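Local coordinates for protein glutaminase 1 (Escherichia coli, PDB 1U60) that catalyses the hydrolysis of L-glutamine to L-glutamate and ammonium, at residues 64-69 with 242-247; 70-75 with 193-198; 282-287 with 291-296. All blocks are in the same frame, centred on the assembly; numbering follows the deposited sequence.

Contact 1 of 3, residues 64-69 with 242-247; sequences LESISK and GLYGRS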
loop_
_atom_site.group_PDB
_atom_site.type_symbol
_atom_site.label_atom_id
_atom_site.label_comp_id
_atom_site.label_asym_id
_atom_site.label_seq_id
_atom_site.Cartn_x
_atom_site.Cartn_y
_atom_site.Cartn_z
ATOM N N LEU A 64 5.690 20.917 10.770
ATOM C CA LEU A 64 5.577 19.989 9.657
ATOM C C LEU A 64 5.982 18.576 10.075
ATOM O O LEU A 64 5.335 17.630 9.734
ATOM C CB LEU A 64 6.463 20.493 8.534
ATOM C CG LEU A 64 6.425 19.742 7.191
ATOM C CD1 LEU A 64 5.060 19.793 6.543
ATOM C CD2 LEU A 64 7.425 20.357 6.259
ATOM N N GLU A 65 7.093 18.492 10.796
ATOM C CA GLU A 65 7.707 17.288 11.272
ATOM C C GLU A 65 7.822 16.247 10.155
ATOM O O GLU A 65 8.245 16.600 9.065
ATOM C CB GLU A 65 6.954 16.818 12.524
ATOM C CG GLU A 65 7.103 17.820 13.686
ATOM C CD GLU A 65 8.482 17.765 14.331
ATOM O OE1 GLU A 65 9.315 16.884 13.954
ATOM O OE2 GLU A 65 8.721 18.568 15.241
ATOM N N SER A 66 7.366 15.001 10.361
ATOM C CA SER A 66 7.720 13.968 9.386
ATOM C C SER A 66 6.929 14.129 8.083
ATOM O O SER A 66 7.203 13.457 7.083
ATOM C CB SER A 66 7.605 12.553 9.956
ATOM O OG SER A 66 6.287 12.337 10.190
ATOM N N ILE A 67 5.976 15.037 8.006
ATOM C CA ILE A 67 5.393 15.297 6.699
ATOM C C ILE A 67 6.452 15.814 5.719
ATOM O O ILE A 67 6.323 15.623 4.478
ATOM C CB ILE A 67 4.124 16.245 6.798
ATOM C CG1 ILE A 67 3.008 15.582 7.652
ATOM C CG2 ILE A 67 3.608 16.545 5.424
ATOM C CD1 ILE A 67 1.921 16.507 8.040
ATOM N N SER A 68 7.498 16.460 6.253
ATOM C CA SER A 68 8.654 16.876 5.462
ATOM C C SER A 68 9.262 15.742 4.604
ATOM O O SER A 68 9.837 16.026 3.552
ATOM C CB SER A 68 9.729 17.416 6.396
ATOM O OG SER A 68 10.305 16.382 7.161
ATOM N N LYS A 69 9.070 14.477 5.014
ATOM C CA LYS A 69 9.595 13.307 4.285
ATOM C C LYS A 69 9.063 13.275 2.850
ATOM O O LYS A 69 9.770 12.865 1.916
ATOM C CB LYS A 69 9.305 12.003 5.013
ATOM C CG LYS A 69 9.847 11.971 6.439
ATOM C CD LYS A 69 9.375 10.669 7.135
ATOM C CE LYS A 69 10.027 10.475 8.494
ATOM N NZ LYS A 69 9.314 9.333 9.199
ATOM N N GLY A 242 2.932 5.967 4.835
ATOM C CA GLY A 242 2.736 7.357 5.240
ATOM C C GLY A 242 2.118 7.571 6.617
ATOM O O GLY A 242 2.285 8.624 7.209
ATOM N N LEU A 243 1.348 6.584 7.086
ATOM C CA LEU A 243 0.805 6.597 8.464
ATOM C C LEU A 243 1.461 5.533 9.352
ATOM O O LEU A 243 0.833 5.025 10.310
ATOM C CB LEU A 243 -0.720 6.471 8.454
ATOM C CG LEU A 243 -1.386 7.838 8.248
ATOM C CD1 LEU A 243 -1.436 8.234 6.765
ATOM C CD2 LEU A 243 -2.752 7.850 8.812
ATOM N N TYR A 244 2.682 5.154 8.994
ATOM C CA TYR A 244 3.510 4.232 9.787
ATOM C C TYR A 244 2.818 2.860 9.837
ATOM O O TYR A 244 2.376 2.356 8.796
ATOM C CB TYR A 244 3.911 4.850 11.136
ATOM C CG TYR A 244 4.688 6.146 10.865
ATOM C CD1 TYR A 244 5.984 6.089 10.419
ATOM C CD2 TYR A 244 4.046 7.377 10.860
ATOM C CE1 TYR A 244 6.700 7.262 10.081
ATOM C CE2 TYR A 244 4.731 8.542 10.509
ATOM C CZ TYR A 244 6.059 8.457 10.095
ATOM O OH TYR A 244 6.708 9.634 9.758
ATOM N N GLY A 245 2.744 2.264 11.017
ATOM C CA GLY A 245 2.161 0.937 11.169
ATOM C C GLY A 245 0.670 0.887 10.925
ATOM O O GLY A 245 0.081 -0.184 10.957
ATOM N N ARG A 246 0.038 2.037 10.756
ATOM C CA ARG A 246 -1.407 2.093 10.464
ATOM C C ARG A 246 -1.709 2.494 9.043
ATOM O O ARG A 246 -2.815 2.893 8.715
ATOM C CB ARG A 246 -2.108 3.083 11.399
ATOM C CG ARG A 246 -1.929 2.737 12.853
ATOM C CD ARG A 246 -3.124 2.115 13.453
ATOM N NE ARG A 246 -2.979 0.696 13.638
ATOM C CZ ARG A 246 -3.984 -0.100 14.013
ATOM N NH1 ARG A 246 -5.192 0.418 14.255
ATOM N NH2 ARG A 246 -3.801 -1.399 14.110
ATOM N N SER A 247 -0.704 2.410 8.192
ATOM C CA SER A 247 -0.914 2.705 6.804
ATOM C C SER A 247 -1.877 1.756 6.131
ATOM O O SER A 247 -2.706 2.155 5.320
ATOM C CB SER A 247 0.402 2.673 6.059
ATOM O OG SER A 247 1.298 3.676 6.542
#
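The phenol ring of Tyr244 meets Ser66 and Lys69 edge-on: both polar tips lie in the ring plane at its hydroxyl end, and across this contact neither comes over a face. Lys69 NZ donates to Tyr244 OH at 2.7 Å and sits 3.4 Å from CE1 of that ring. Ser66 OG arrives near the CE2 side and hydrogen-bonds Tyr244 OH at 2.8 Å, with either hydroxyl able to be the donor. The lysine chain, extended beyond CG, and the tyrosine approach from opposite directions. Ser66 OG stands between its own backbone N and carbonyl carbon (chi1 67°), and this swings it to the phenol. Ser66 OG and Lys69 NZ are themselves 4.4 Å apart, so the phenol oxygen joins them.

Ser66 and Lys69 have the spacing of the Ser-x-x-Lys motif at the start of the central helix in serine beta-lactamases and penicillin-binding proteins, the clan to which glutaminases belong. Ser66 and Tyr244 are both predicted to bind the substrate. Lys69 NZ is further fixed by Leu115 O and Asn117 OD1, while Lys259, on strand 258-260, gives Tyr244 OH a third partner.

Tyr244 itself has a positive phi (64°), uncommon for a residue with a side chain. Ser247 braces the loop around it: its OG takes a bond from Leu243 N at 3.0 Å and donates to Tyr244 O at 2.8 Å, the same carbonyl face that Ser247 N uses.

Contact 2 of 3, residues 70-75 with 193-198; sequences VCTLAL and TRQCST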
loop_
_atom_site.group_PDB
_atom_site.type_symbol
_atom_site.label_atom_id
_atom_site.label_comp_id
_atom_site.label_asym_id
_atom_site.label_seq_id
_atom_site.Cartn_x
_atom_site.Cartn_y
_atom_site.Cartn_z
ATOM N N VAL A 70 7.825 13.760 2.660
ATOM C CA VAL A 70 7.192 13.698 1.334
ATOM C C VAL A 70 7.919 14.714 0.445
ATOM O O VAL A 70 8.193 14.449 -0.744
ATOM C CB VAL A 70 5.683 13.983 1.430
ATOM C CG1 VAL A 70 5.079 14.173 0.048
ATOM C CG2 VAL A 70 4.988 12.899 2.195
ATOM N N CYS A 71 8.200 15.894 1.003
ATOM C CA CYS A 71 8.810 16.950 0.191
ATOM C C CYS A 71 10.247 16.602 -0.229
ATOM O O CYS A 71 10.663 16.854 -1.343
ATOM C CB CYS A 71 8.832 18.284 0.923
ATOM S SG CYS A 71 7.216 18.825 1.587
ATOM N N THR A 72 11.019 16.020 0.683
ATOM C CA THR A 72 12.392 15.708 0.333
ATOM C C THR A 72 12.428 14.534 -0.630
ATOM O O THR A 72 13.324 14.452 -1.535
ATOM C CB THR A 72 13.171 15.462 1.644
ATOM O OG1 THR A 72 13.365 16.753 2.288
ATOM C CG2 THR A 72 14.560 14.848 1.383
ATOM N N LEU A 73 11.497 13.589 -0.456
ATOM C CA LEU A 73 11.360 12.510 -1.414
ATOM C C LEU A 73 11.110 13.102 -2.804
ATOM O O LEU A 73 11.649 12.636 -3.817
ATOM C CB LEU A 73 10.218 11.576 -1.010
ATOM C CG LEU A 73 9.808 10.513 -2.011
ATOM C CD1 LEU A 73 11.078 9.686 -2.401
ATOM C CD2 LEU A 73 8.681 9.618 -1.521
ATOM N N ALA A 74 10.190 14.060 -2.872
ATOM C CA ALA A 74 9.845 14.660 -4.171
ATOM C C ALA A 74 11.110 15.260 -4.810
ATOM O O ALA A 74 11.405 15.037 -5.990
ATOM C CB ALA A 74 8.792 15.657 -4.004
ATOM N N LEU A 75 11.917 15.957 -4.003
ATOM C CA LEU A 75 13.163 16.520 -4.514
ATOM C C LEU A 75 14.158 15.453 -4.958
ATOM O O LEU A 75 14.820 15.588 -5.993
ATOM C CB LEU A 75 13.773 17.472 -3.471
ATOM C CG LEU A 75 14.995 18.221 -3.938
ATOM C CD1 LEU A 75 14.753 18.975 -5.246
ATOM C CD2 LEU A 75 15.421 19.131 -2.835
ATOM N N THR A 193 16.696 17.208 10.572
ATOM C CA THR A 193 16.116 17.899 11.726
ATOM C C THR A 193 15.495 19.250 11.351
ATOM O O THR A 193 14.364 19.546 11.732
ATOM C CB THR A 193 17.189 18.070 12.795
ATOM O OG1 THR A 193 17.679 16.766 13.142
ATOM C CG2 THR A 193 16.607 18.640 14.053
ATOM N N ARG A 194 16.211 20.014 10.546
ATOM C CA ARG A 194 15.712 21.300 10.020
ATOM C C ARG A 194 14.438 21.122 9.240
ATOM O O ARG A 194 13.493 21.883 9.434
ATOM C CB ARG A 194 16.738 22.004 9.124
ATOM C CG ARG A 194 18.031 22.385 9.832
ATOM C CD ARG A 194 18.948 23.194 8.946
ATOM N NE ARG A 194 20.375 23.067 9.238
ATOM C CZ ARG A 194 21.333 23.780 8.614
ATOM N NH1 ARG A 194 21.015 24.691 7.711
ATOM N NH2 ARG A 194 22.601 23.587 8.897
ATOM N N GLN A 195 14.404 20.137 8.341
ATOM C CA GLN A 195 13.254 19.995 7.441
ATOM C C GLN A 195 11.971 19.668 8.202
ATOM O O GLN A 195 10.851 20.010 7.785
ATOM C CB GLN A 195 13.541 18.994 6.337
ATOM C CG GLN A 195 13.318 17.540 6.724
ATOM C CD GLN A 195 13.510 16.582 5.600
ATOM O OE1 GLN A 195 12.732 15.578 5.471
ATOM N NE2 GLN A 195 14.515 16.787 4.828
ATOM N N CYS A 196 12.136 19.032 9.369
ATOM C CA CYS A 196 11.041 18.724 10.262
ATOM C C CYS A 196 10.546 19.914 11.102
ATOM O O CYS A 196 9.470 19.840 11.703
ATOM C CB CYS A 196 11.446 17.616 11.222
ATOM S SG CYS A 196 11.564 15.980 10.457
ATOM N N SER A 197 11.326 20.992 11.098
ATOM C CA SER A 197 11.159 22.100 12.013
ATOM C C SER A 197 10.563 23.340 11.365
ATOM O O SER A 197 10.508 24.362 11.995
ATOM C CB SER A 197 12.506 22.438 12.719
ATOM O OG SER A 197 12.995 21.314 13.453
ATOM N N THR A 198 10.058 23.248 10.144
ATOM C CA THR A 198 9.285 24.343 9.554
ATOM C C THR A 198 7.830 24.296 10.040
ATOM O O THR A 198 7.367 23.265 10.541
ATOM C CB THR A 198 9.357 24.241 8.031
ATOM O OG1 THR A 198 8.820 22.970 7.642
ATOM C CG2 THR A 198 10.781 24.323 7.523
#
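Thr72 and Gln195 touch through one polar pair, Thr72 OG1 and Gln195 NE2 at 2.8 Å, their side chains crossing at about a right angle. Gln195 has its CG between the backbone N and the carbonyl carbon (chi1 83°), and from there the chain runs straight (chi2 176°), carrying the amide across to helix 68-80. Its other amide atom, OE1, has its main partner in Ser68 OG, one turn earlier on that helix, which is consistent with NE2 being the end turned to Thr72. Thr72 OG1 lies beside its own backbone N (chi1 -73°), on the side of the glutamine amide, while the methyl CG2 stays 4.0 Å from Gln195 NE2.

Helix 68-80, which carries the lysine of the Ser-x-x-Lys motif in this beta-lactamase-like fold, packs here against helix 185-195. Helix 132-147 borders both: Ile139 packs on Thr72, and Gln143 NE2 binds Gln195 O. Ser197 OG donates back to Thr193 O at 2.8 Å, tilted from the carbonyl plane. Tyr192, a predicted substrate-binding residue, lies about 4 Å from Gln195, side chain to side chain.

Contact 3 of 3, residues 282-287 with 291-296; sequences PLDEDG and RGQKMV. With EDO (1,2-ethanediol), chain E.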
loop_
_atom_site.group_PDB
_atom_site.type_symbol
_atom_site.label_atom_id
_atom_site.label_comp_id
_atom_site.label_asym_id
_atom_site.label_seq_id
_atom_site.Cartn_x
_atom_site.Cartn_y
_atom_site.Cartn_z
ATOM N N PRO A 282 -3.566 16.420 19.378
ATOM C CA PRO A 282 -3.563 15.111 20.059
ATOM C C PRO A 282 -3.377 13.934 19.104
ATOM O O PRO A 282 -4.143 13.814 18.164
ATOM C CB PRO A 282 -4.905 15.094 20.775
ATOM C CG PRO A 282 -5.225 16.554 20.991
ATOM C CD PRO A 282 -4.816 17.150 19.637
ATOM N N LEU A 283 -2.383 13.089 19.396
ATOM C CA LEU A 283 -2.003 11.956 18.579
ATOM C C LEU A 283 -2.430 10.632 19.217
ATOM O O LEU A 283 -2.454 10.504 20.435
ATOM C CB LEU A 283 -0.507 11.899 18.374
ATOM C CG LEU A 283 0.181 13.187 17.988
ATOM C CD1 LEU A 283 1.693 13.087 17.970
ATOM C CD2 LEU A 283 -0.379 13.795 16.661
ATOM N N ASP A 284 -2.706 9.649 18.377
ATOM C CA ASP A 284 -2.943 8.285 18.873
ATOM C C ASP A 284 -1.620 7.591 19.147
ATOM O O ASP A 284 -0.557 8.184 19.034
ATOM C CB ASP A 284 -3.888 7.504 17.966
ATOM C CG ASP A 284 -3.328 7.210 16.561
ATOM O OD1 ASP A 284 -2.105 7.229 16.346
ATOM O OD2 ASP A 284 -4.077 6.953 15.612
ATOM N N GLU A 285 -1.669 6.317 19.519
ATOM C CA GLU A 285 -0.466 5.574 19.882
ATOM C C GLU A 285 0.509 5.377 18.732
ATOM O O GLU A 285 1.689 5.065 18.948
ATOM C CB GLU A 285 -0.891 4.192 20.406
ATOM C CG GLU A 285 -1.618 4.226 21.729
ATOM C CD GLU A 285 -1.447 2.910 22.463
ATOM O OE1 GLU A 285 -1.696 1.870 21.799
ATOM O OE2 GLU A 285 -1.031 2.921 23.662
ATOM N N ASP A 286 0.022 5.528 17.499
ATOM C CA ASP A 286 0.846 5.432 16.313
ATOM C C ASP A 286 1.400 6.759 15.840
ATOM O O ASP A 286 2.028 6.825 14.804
ATOM C CB ASP A 286 0.091 4.731 15.197
ATOM C CG ASP A 286 -0.036 3.275 15.493
ATOM O OD1 ASP A 286 0.984 2.547 15.268
ATOM O OD2 ASP A 286 -1.043 2.823 16.081
ATOM N N GLY A 287 1.145 7.813 16.591
ATOM C CA GLY A 287 1.681 9.120 16.257
ATOM C C GLY A 287 0.843 9.935 15.283
ATOM O O GLY A 287 1.292 10.962 14.744
ATOM N N ARG A 291 -8.142 13.458 15.714
ATOM C CA ARG A 291 -9.160 14.202 15.009
ATOM C C ARG A 291 -8.775 14.414 13.530
ATOM O O ARG A 291 -9.638 14.424 12.670
ATOM C CB ARG A 291 -9.401 15.574 15.648
ATOM C CG ARG A 291 -9.955 15.576 17.067
ATOM C CD ARG A 291 -9.852 16.986 17.682
ATOM N NE ARG A 291 -10.041 16.923 19.129
ATOM C CZ ARG A 291 -9.370 17.645 19.981
ATOM N NH1 ARG A 291 -8.458 18.519 19.561
ATOM N NH2 ARG A 291 -9.630 17.509 21.272
ATOM N N GLY A 292 -7.485 14.633 13.276
ATOM C CA GLY A 292 -6.996 14.915 11.935
ATOM C C GLY A 292 -7.408 13.738 11.026
ATOM O O GLY A 292 -7.850 13.937 9.895
ATOM N N GLN A 293 -7.196 12.511 11.505
ATOM C CA GLN A 293 -7.499 11.320 10.723
ATOM C C GLN A 293 -8.966 11.260 10.397
ATOM O O GLN A 293 -9.363 11.010 9.266
ATOM C CB GLN A 293 -7.135 10.038 11.481
ATOM C CG GLN A 293 -5.688 9.701 11.382
ATOM C CD GLN A 293 -5.273 8.549 12.287
ATOM O OE1 GLN A 293 -4.974 7.432 11.784
ATOM N NE2 GLN A 293 -5.218 8.804 13.619
ATOM N N LYS A 294 -9.784 11.492 11.425
ATOM C CA LYS A 294 -11.233 11.378 11.287
ATOM C C LYS A 294 -11.777 12.470 10.367
ATOM O O LYS A 294 -12.638 12.209 9.563
ATOM C CB LYS A 294 -11.927 11.380 12.685
ATOM C CG LYS A 294 -11.699 10.075 13.439
ATOM C CD LYS A 294 -12.478 8.829 12.885
ATOM C CE LYS A 294 -11.790 7.482 13.325
ATOM N NZ LYS A 294 -12.534 6.727 14.383
ATOM N N MET A 295 -11.248 13.684 10.455
ATOM C CA MET A 295 -11.759 14.768 9.640
ATOM C C MET A 295 -11.397 14.539 8.143
ATOM O O MET A 295 -12.213 14.773 7.272
ATOM C CB MET A 295 -11.247 16.131 10.145
ATOM C CG MET A 295 -11.991 16.549 11.426
ATOM S SD MET A 295 -11.509 18.250 11.920
ATOM C CE MET A 295 -10.025 18.038 12.521
ATOM N N VAL A 296 -10.165 14.109 7.849
ATOM C CA VAL A 296 -9.788 13.808 6.465
ATOM C C VAL A 296 -10.602 12.632 5.920
ATOM O O VAL A 296 -11.120 12.710 4.792
ATOM C CB VAL A 296 -8.289 13.525 6.342
ATOM C CG1 VAL A 296 -7.966 12.954 4.984
ATOM C CG2 VAL A 296 -7.440 14.840 6.594
HETATM C C1 EDO E . -9.741 4.969 16.677
HETATM O O1 EDO E . -9.131 4.530 17.884
HETATM C C2 EDO E . -9.704 3.870 15.632
HETATM O O2 EDO E . -10.474 4.332 14.546
HETATM O O HOH W 1 -6.724 14.953 17.763
HETATM O O HOH W 2 -3.526 5.620 13.207
#
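Asp284 and Gln293 are joined carboxylate to amide across the turn that leads into helix 290-303. Starting from CB, which points at the helix, the Asp284 side chain places CG between its backbone N and carbonyl carbon (chi1 66°), 3.8 Å from Gln293 NE2. At the tip the two oxygens divide the work. OD1 turns back on its own loop and accepts from Asp286 N at 3.0 Å as well as from Asn288 N. OD2 faces the helix and takes the nearly straight bond from Gln293 NE2, 2.9 Å long with an N-H...O angle of 168°. The donor stands well above the carboxylate plane, whereas OD2 lies almost in the amide plane; the two groups are turned 76° apart. A water donates to Asp284 OD2 and, at 2.7 Å, to Gln293 OE1, and NE2 also donates to Ser289 O, so both ends of the amide are held.

A second water links Pro282 O to Arg291 N, and Pro282 CD packs 3.9 Å from Arg291 NH1. That NH1 bonds Ser280 OG and Gly38 O, and NE bonds Leu21 O. The bond from Asp286 N makes an Asx turn, set within a type I beta turn from Asp284 to Gly287.

Overall arrangement
From the N terminus, residues 64-69 and 70-75 come first, consecutive pieces leading into and along helix 68-80. Contact 2 closes first, when 193-198 returns to that helix; contact 1 closes later, at 242-247, so its loop encloses that of contact 2. Residues 64-69 of contact 1 also meet 193-198 directly, with a probable backbone hydrogen bond from Glu65 N to Cys196 O. Contact 3 follows in series, a short closure between the loop after strand 274-279 and helix 290-303. It touches contact 1 through Arg246 on Asp286 and Leu243 on Gln293, setting the loop between helices 231-241 and 247-253 beside helix 290-303, whose Met295 and Val296 lie on the five-stranded sheet. Contacts 2 and 3 do not touch.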